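Local coordinates for protein transcriptional regulator kdgR (PDB 1YSP) that represses genes for the transport and breakdown of 2-keto-3-deoxygluconate as an IclR-family DNA-binding regulator, of which this chain is the C-terminal effector domain, at residues D74-I79 against A98-L103; R123-P128 against Q155-M160. One frame throughout, in Å; residues are numbered along the deposited sequence.

Interaction 1: D74-I79 against A98-L103; sequences DEVKQI and ALLPVL
Val76 of helix 73-80 meets Leu100 and Leu103 of helix 96-109 in a helix-helix contact of the GAF-like C-terminal domain of the IclR family. The two segments run at 139° to each other, closer to antiparallel than to perpendicular, and their axes stay 11.9 Å apart, so the contact is made by side chains alone: methyl ends of Val76, Leu100 and Leu103, and the aliphatic chain of Lys77. Three apolar contacts and no hydrogen bond join them, and the buried surface is small. Val76 and Leu100 lie alongside each other, pointing opposite ways, with Val76 CG1 at 3.6 Å from Leu100 CD2. With chi1 at 168°, CG1 of Val76 is turned away from the backbone N and out to the facing helix, where it also meets Leu103 CD1 at 4.1 Å. Leu103 also packs on Lys65 and Leu68 of helix 62-69, which ties this third helix into the contact, while Arg73 touches both leucines. The remaining contact lies at the exposed margin, where the aliphatic part of Lys77 lies across Leu100, nearly perpendicular to it. Here the other methyl of Leu100 is used: its CD1 lies 4.0 Å from Lys77 CG and 4.1 Å from Lys77 CD.

Interaction 2: R123-P128 against Q155-M160; sequences RCIAVP and QEYVAM
Strand segment 123-128 and helix segment 155-160 run in roughly the same direction, 33° apart with axes 8.7 Å from each other, and Ile125 and Val158 bring their CA atoms within 7.4 Å. This is alpha/beta packing in the GAF-like effector domain: the long C-terminal helix 151-172 lies against the sheet, in which strand 123-130 is hydrogen-bonded through its backbone to strands 112-115 and 136-142, antiparallel to both. Ile125 and Val127 both point toward the helix, whereas Ala126 between them points away. Ile125 divides its branches between neighbouring helix residues. Its chi1 of -54° sets CG1 beside the backbone N and CG2 opposite it, so the branches diverge: Ile125 CG2 lies 3.8 Å from Val158 CG2, the two side chains meeting nearly perpendicular. The other branch ends in Ile125 CD1, which sits 4.1 Å from Tyr157 CB and beside the rim of the ring, close to the ring plane, not over a face. The ring also meets Phe144, and its hydroxyl is hydrogen-bonded to Glu22 and Arg153, so the polar end of this buried tyrosine is satisfied. Val127 extends the apolar seam toward Leu161 and Ala165, and its CG1 comes within 4.4 Å of the backbone O of Val158.

Interaction 1 precedes interaction 2 along the chain, and the two do not touch: their centres are 21 Å apart and their nearest atoms about 10 Å. They share no helix or strand. Interaction 2 lies in the interior, 9 Å from the centre of the chain, where helix 151-172 packs on the antiparallel sheet. Interaction 1 sits farther out, at 15 Å, and joins two of the helices that come between strands 55-57 and 112-115. Pro128, at the end of segment 123-128, touches Trp70, in the loop between helices 62-69 and 73-80, one point where the sheet meets the helical region. Both contacts belong to the C-terminal effector domain of the IclR-family repressor, the part of the whole protein that this chain represents.

Interaction 1: D74-I79 against A98-L103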
loop_
_atom_site.group_PDB
_atom_site.type_symbol
_atom_site.label_atom_id
_atom_site.label_comp_id
_atom_site.label_asym_id
_atom_site.label_seq_id
_atom_site.Cartn_x
_atom_site.Cartn_y
_atom_site.Cartn_z
ATOM N N ASP A 74 5.354 12.865 13.791
ATOM C CA ASP A 74 6.443 13.827 13.630
ATOM C C ASP A 74 7.461 13.356 12.611
ATOM O O ASP A 74 7.913 14.153 11.792
ATOM C CB ASP A 74 7.083 14.220 14.976
ATOM C CG ASP A 74 6.627 15.603 15.440
ATOM O OD1 ASP A 74 7.357 16.589 15.184
ATOM O OD2 ASP A 74 5.528 15.725 16.013
ATOM N N GLU A 75 7.785 12.065 12.644
ATOM C CA GLU A 75 8.459 11.397 11.543
ATOM C C GLU A 75 7.715 11.580 10.196
ATOM O O GLU A 75 8.350 11.867 9.197
ATOM C CB GLU A 75 8.594 9.913 11.840
ATOM C CG GLU A 75 9.946 9.471 12.376
ATOM C CD GLU A 75 10.312 8.109 11.837
ATOM O OE1 GLU A 75 10.804 7.237 12.608
ATOM O OE2 GLU A 75 10.071 7.911 10.624
ATOM N N VAL A 76 6.384 11.437 10.203
ATOM C CA VAL A 76 5.539 11.661 9.002
ATOM C C VAL A 76 5.735 13.076 8.463
ATOM O O VAL A 76 6.124 13.246 7.318
ATOM C CB VAL A 76 4.016 11.367 9.253
ATOM C CG1 VAL A 76 3.143 11.905 8.088
ATOM C CG2 VAL A 76 3.757 9.854 9.466
ATOM N N LYS A 77 5.466 14.096 9.292
ATOM C CA LYS A 77 5.588 15.473 8.811
ATOM C C LYS A 77 7.036 15.741 8.316
ATOM O O LYS A 77 7.227 16.428 7.321
ATOM C CB LYS A 77 5.076 16.480 9.860
ATOM C CG LYS A 77 3.532 16.669 9.853
ATOM C CD LYS A 77 3.068 17.739 10.880
ATOM C CE LYS A 77 3.893 19.039 10.719
ATOM N NZ LYS A 77 3.489 20.197 11.597
ATOM N N GLN A 78 8.023 15.138 8.969
ATOM C CA GLN A 78 9.442 15.154 8.513
ATOM C C GLN A 78 9.650 14.552 7.114
ATOM O O GLN A 78 10.214 15.202 6.217
ATOM C CB GLN A 78 10.344 14.455 9.546
ATOM C CG GLN A 78 11.795 14.219 9.087
ATOM C CD GLN A 78 12.723 13.615 10.176
ATOM O OE1 GLN A 78 12.359 12.665 10.905
ATOM N NE2 GLN A 78 13.953 14.152 10.256
ATOM N N ILE A 79 9.207 13.307 6.931
ATOM C CA ILE A 79 9.265 12.652 5.614
ATOM C C ILE A 79 8.598 13.545 4.535
ATOM O O ILE A 79 9.144 13.766 3.459
ATOM C CB ILE A 79 8.583 11.263 5.664
ATOM C CG1 ILE A 79 9.337 10.298 6.599
ATOM C CG2 ILE A 79 8.480 10.670 4.260
ATOM C CD1 ILE A 79 8.464 9.148 7.155
ATOM N N ALA A 98 -4.258 17.938 4.301
ATOM C CA ALA A 98 -5.302 17.015 3.801
ATOM C C ALA A 98 -4.978 15.510 3.995
ATOM O O ALA A 98 -5.895 14.658 4.159
ATOM C CB ALA A 98 -5.662 17.321 2.345
ATOM N N LEU A 99 -3.688 15.158 3.990
ATOM C CA LEU A 99 -3.317 13.723 4.066
ATOM C C LEU A 99 -3.407 13.125 5.456
ATOM O O LEU A 99 -3.735 11.919 5.607
ATOM C CB LEU A 99 -1.875 13.501 3.512
ATOM C CG LEU A 99 -1.321 12.080 3.378
ATOM C CD1 LEU A 99 -2.125 11.267 2.368
ATOM C CD2 LEU A 99 0.203 12.173 2.956
ATOM N N LEU A 100 -3.065 13.939 6.460
ATOM C CA LEU A 100 -2.984 13.422 7.841
ATOM C C LEU A 100 -4.315 12.831 8.305
ATOM O O LEU A 100 -4.341 11.708 8.828
ATOM C CB LEU A 100 -2.396 14.464 8.801
ATOM C CG LEU A 100 -0.898 14.791 8.547
ATOM C CD1 LEU A 100 -0.314 15.748 9.597
ATOM C CD2 LEU A 100 -0.000 13.600 8.438
ATOM N N PRO A 101 -5.451 13.508 8.047
ATOM C CA PRO A 101 -6.736 12.861 8.367
ATOM C C PRO A 101 -6.975 11.567 7.563
ATOM O O PRO A 101 -7.575 10.632 8.069
ATOM C CB PRO A 101 -7.786 13.950 8.005
ATOM C CG PRO A 101 -7.053 15.227 8.167
ATOM C CD PRO A 101 -5.676 14.885 7.554
ATOM N N VAL A 102 -6.500 11.498 6.319
ATOM C CA VAL A 102 -6.648 10.239 5.561
ATOM C C VAL A 102 -5.836 9.104 6.246
ATOM O O VAL A 102 -6.311 7.959 6.406
ATOM C CB VAL A 102 -6.248 10.464 4.088
ATOM C CG1 VAL A 102 -6.060 9.139 3.339
ATOM C CG2 VAL A 102 -7.303 11.377 3.385
ATOM N N LEU A 103 -4.636 9.439 6.687
ATOM C CA LEU A 103 -3.798 8.463 7.391
ATOM C C LEU A 103 -4.454 7.956 8.687
ATOM O O LEU A 103 -4.273 6.779 9.074
ATOM C CB LEU A 103 -2.421 9.047 7.644
ATOM C CG LEU A 103 -1.604 9.416 6.395
ATOM C CD1 LEU A 103 -0.236 9.799 6.928
ATOM C CD2 LEU A 103 -1.483 8.292 5.382
#

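Interaction 2: R123-P128 against Q155-M160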
loop_
_atom_site.group_PDB
_atom_site.type_symbol
_atom_site.label_atom_id
_atom_site.label_comp_id
_atom_site.label_asym_id
_atom_site.label_seq_id
_atom_site.Cartn_x
_atom_site.Cartn_y
_atom_site.Cartn_z
ATOM N N ARG A 123 -7.505 1.546 -9.468
ATOM C CA ARG A 123 -7.718 1.538 -8.031
ATOM C C ARG A 123 -6.824 0.477 -7.397
ATOM O O ARG A 123 -6.594 -0.571 -8.002
ATOM C CB ARG A 123 -9.172 1.318 -7.668
ATOM C CG ARG A 123 -9.387 1.572 -6.194
ATOM C CD ARG A 123 -10.645 1.017 -5.590
ATOM N NE ARG A 123 -11.854 1.742 -5.891
ATOM C CZ ARG A 123 -12.753 2.135 -4.988
ATOM N NH1 ARG A 123 -12.562 1.946 -3.682
ATOM N NH2 ARG A 123 -13.858 2.734 -5.398
ATOM N N CYS A 124 -6.310 0.777 -6.206
ATOM C CA CYS A 124 -5.433 -0.151 -5.472
ATOM C C CYS A 124 -5.849 -0.180 -4.016
ATOM O O CYS A 124 -6.422 0.805 -3.483
ATOM C CB CYS A 124 -3.955 0.268 -5.624
ATOM S SG CYS A 124 -3.313 -0.006 -7.307
ATOM N N ILE A 125 -5.646 -1.333 -3.370
ATOM C CA ILE A 125 -5.940 -1.483 -1.963
ATOM C C ILE A 125 -4.658 -2.092 -1.334
ATOM O O ILE A 125 -4.050 -2.958 -1.975
ATOM C CB ILE A 125 -7.111 -2.460 -1.648
ATOM C CG1 ILE A 125 -8.413 -2.087 -2.422
ATOM C CG2 ILE A 125 -7.289 -2.607 -0.111
ATOM C CD1 ILE A 125 -9.402 -3.260 -2.475
ATOM N N ALA A 126 -4.253 -1.624 -0.143
ATOM C CA ALA A 126 -2.984 -2.165 0.436
ATOM C C ALA A 126 -3.080 -2.321 1.912
ATOM O O ALA A 126 -3.893 -1.634 2.555
ATOM C CB ALA A 126 -1.803 -1.261 0.092
ATOM N N VAL A 127 -2.210 -3.203 2.462
ATOM C CA VAL A 127 -2.158 -3.474 3.865
ATOM C C VAL A 127 -0.712 -3.437 4.336
ATOM O O VAL A 127 0.187 -3.658 3.548
ATOM C CB VAL A 127 -2.792 -4.867 4.285
ATOM C CG1 VAL A 127 -4.358 -4.881 4.015
ATOM C CG2 VAL A 127 -2.043 -6.021 3.642
ATOM N N PRO A 128 -0.508 -3.107 5.628
ATOM C CA PRO A 128 0.864 -3.040 6.168
ATOM C C PRO A 128 1.537 -4.418 6.377
ATOM O O PRO A 128 0.864 -5.361 6.821
ATOM C CB PRO A 128 0.653 -2.331 7.499
ATOM C CG PRO A 128 -0.765 -2.762 7.937
ATOM C CD PRO A 128 -1.532 -2.715 6.624
ATOM N N GLN A 155 -13.939 -5.938 0.700
ATOM C CA GLN A 155 -13.756 -6.620 1.972
ATOM C C GLN A 155 -13.065 -8.002 1.822
ATOM O O GLN A 155 -12.209 -8.362 2.646
ATOM C CB GLN A 155 -15.076 -6.663 2.784
ATOM C CG GLN A 155 -15.556 -5.255 3.318
ATOM C CD GLN A 155 -14.569 -4.570 4.294
ATOM O OE1 GLN A 155 -14.082 -5.197 5.250
ATOM N NE2 GLN A 155 -14.276 -3.271 4.057
ATOM N N GLU A 156 -13.414 -8.753 0.779
ATOM C CA GLU A 156 -12.746 -10.046 0.507
ATOM C C GLU A 156 -11.253 -9.814 0.173
ATOM O O GLU A 156 -10.361 -10.496 0.695
ATOM C CB GLU A 156 -13.456 -10.760 -0.643
ATOM C CG GLU A 156 -12.726 -12.015 -1.173
ATOM C CD GLU A 156 -13.662 -13.061 -1.803
ATOM O OE1 GLU A 156 -14.809 -13.235 -1.327
ATOM O OE2 GLU A 156 -13.238 -13.702 -2.786
ATOM N N TYR A 157 -10.977 -8.774 -0.622
ATOM C CA TYR A 157 -9.585 -8.433 -1.001
ATOM C C TYR A 157 -8.796 -8.022 0.228
ATOM O O TYR A 157 -7.646 -8.426 0.373
ATOM C CB TYR A 157 -9.535 -7.322 -2.071
ATOM C CG TYR A 157 -9.749 -7.795 -3.482
ATOM C CD1 TYR A 157 -10.272 -9.077 -3.764
ATOM C CD2 TYR A 157 -9.485 -6.956 -4.549
ATOM C CE1 TYR A 157 -10.502 -9.473 -5.037
ATOM C CE2 TYR A 157 -9.706 -7.369 -5.852
ATOM C CZ TYR A 157 -10.224 -8.628 -6.081
ATOM O OH TYR A 157 -10.428 -9.024 -7.369
ATOM N N VAL A 158 -9.420 -7.268 1.124
ATOM C CA VAL A 158 -8.741 -6.778 2.333
ATOM C C VAL A 158 -8.421 -7.988 3.230
ATOM O O VAL A 158 -7.307 -8.117 3.769
ATOM C CB VAL A 158 -9.592 -5.721 3.078
ATOM C CG1 VAL A 158 -9.084 -5.482 4.532
ATOM C CG2 VAL A 158 -9.667 -4.385 2.259
ATOM N N ALA A 159 -9.398 -8.888 3.329
ATOM C CA ALA A 159 -9.251 -10.077 4.179
ATOM C C ALA A 159 -8.128 -10.953 3.654
ATOM O O ALA A 159 -7.251 -11.371 4.440
ATOM C CB ALA A 159 -10.576 -10.845 4.266
ATOM N N MET A 160 -8.065 -11.143 2.335
ATOM C CA MET A 160 -6.967 -11.973 1.779
ATOM C C MET A 160 -5.591 -11.283 1.880
ATOM O O MET A 160 -4.561 -11.947 2.071
ATOM C CB MET A 160 -7.207 -12.324 0.319
ATOM C CG MET A 160 -8.443 -13.223 0.079
ATOM S SD MET A 160 -8.657 -13.491 -1.698
ATOM C CE MET A 160 -9.502 -12.022 -2.196
#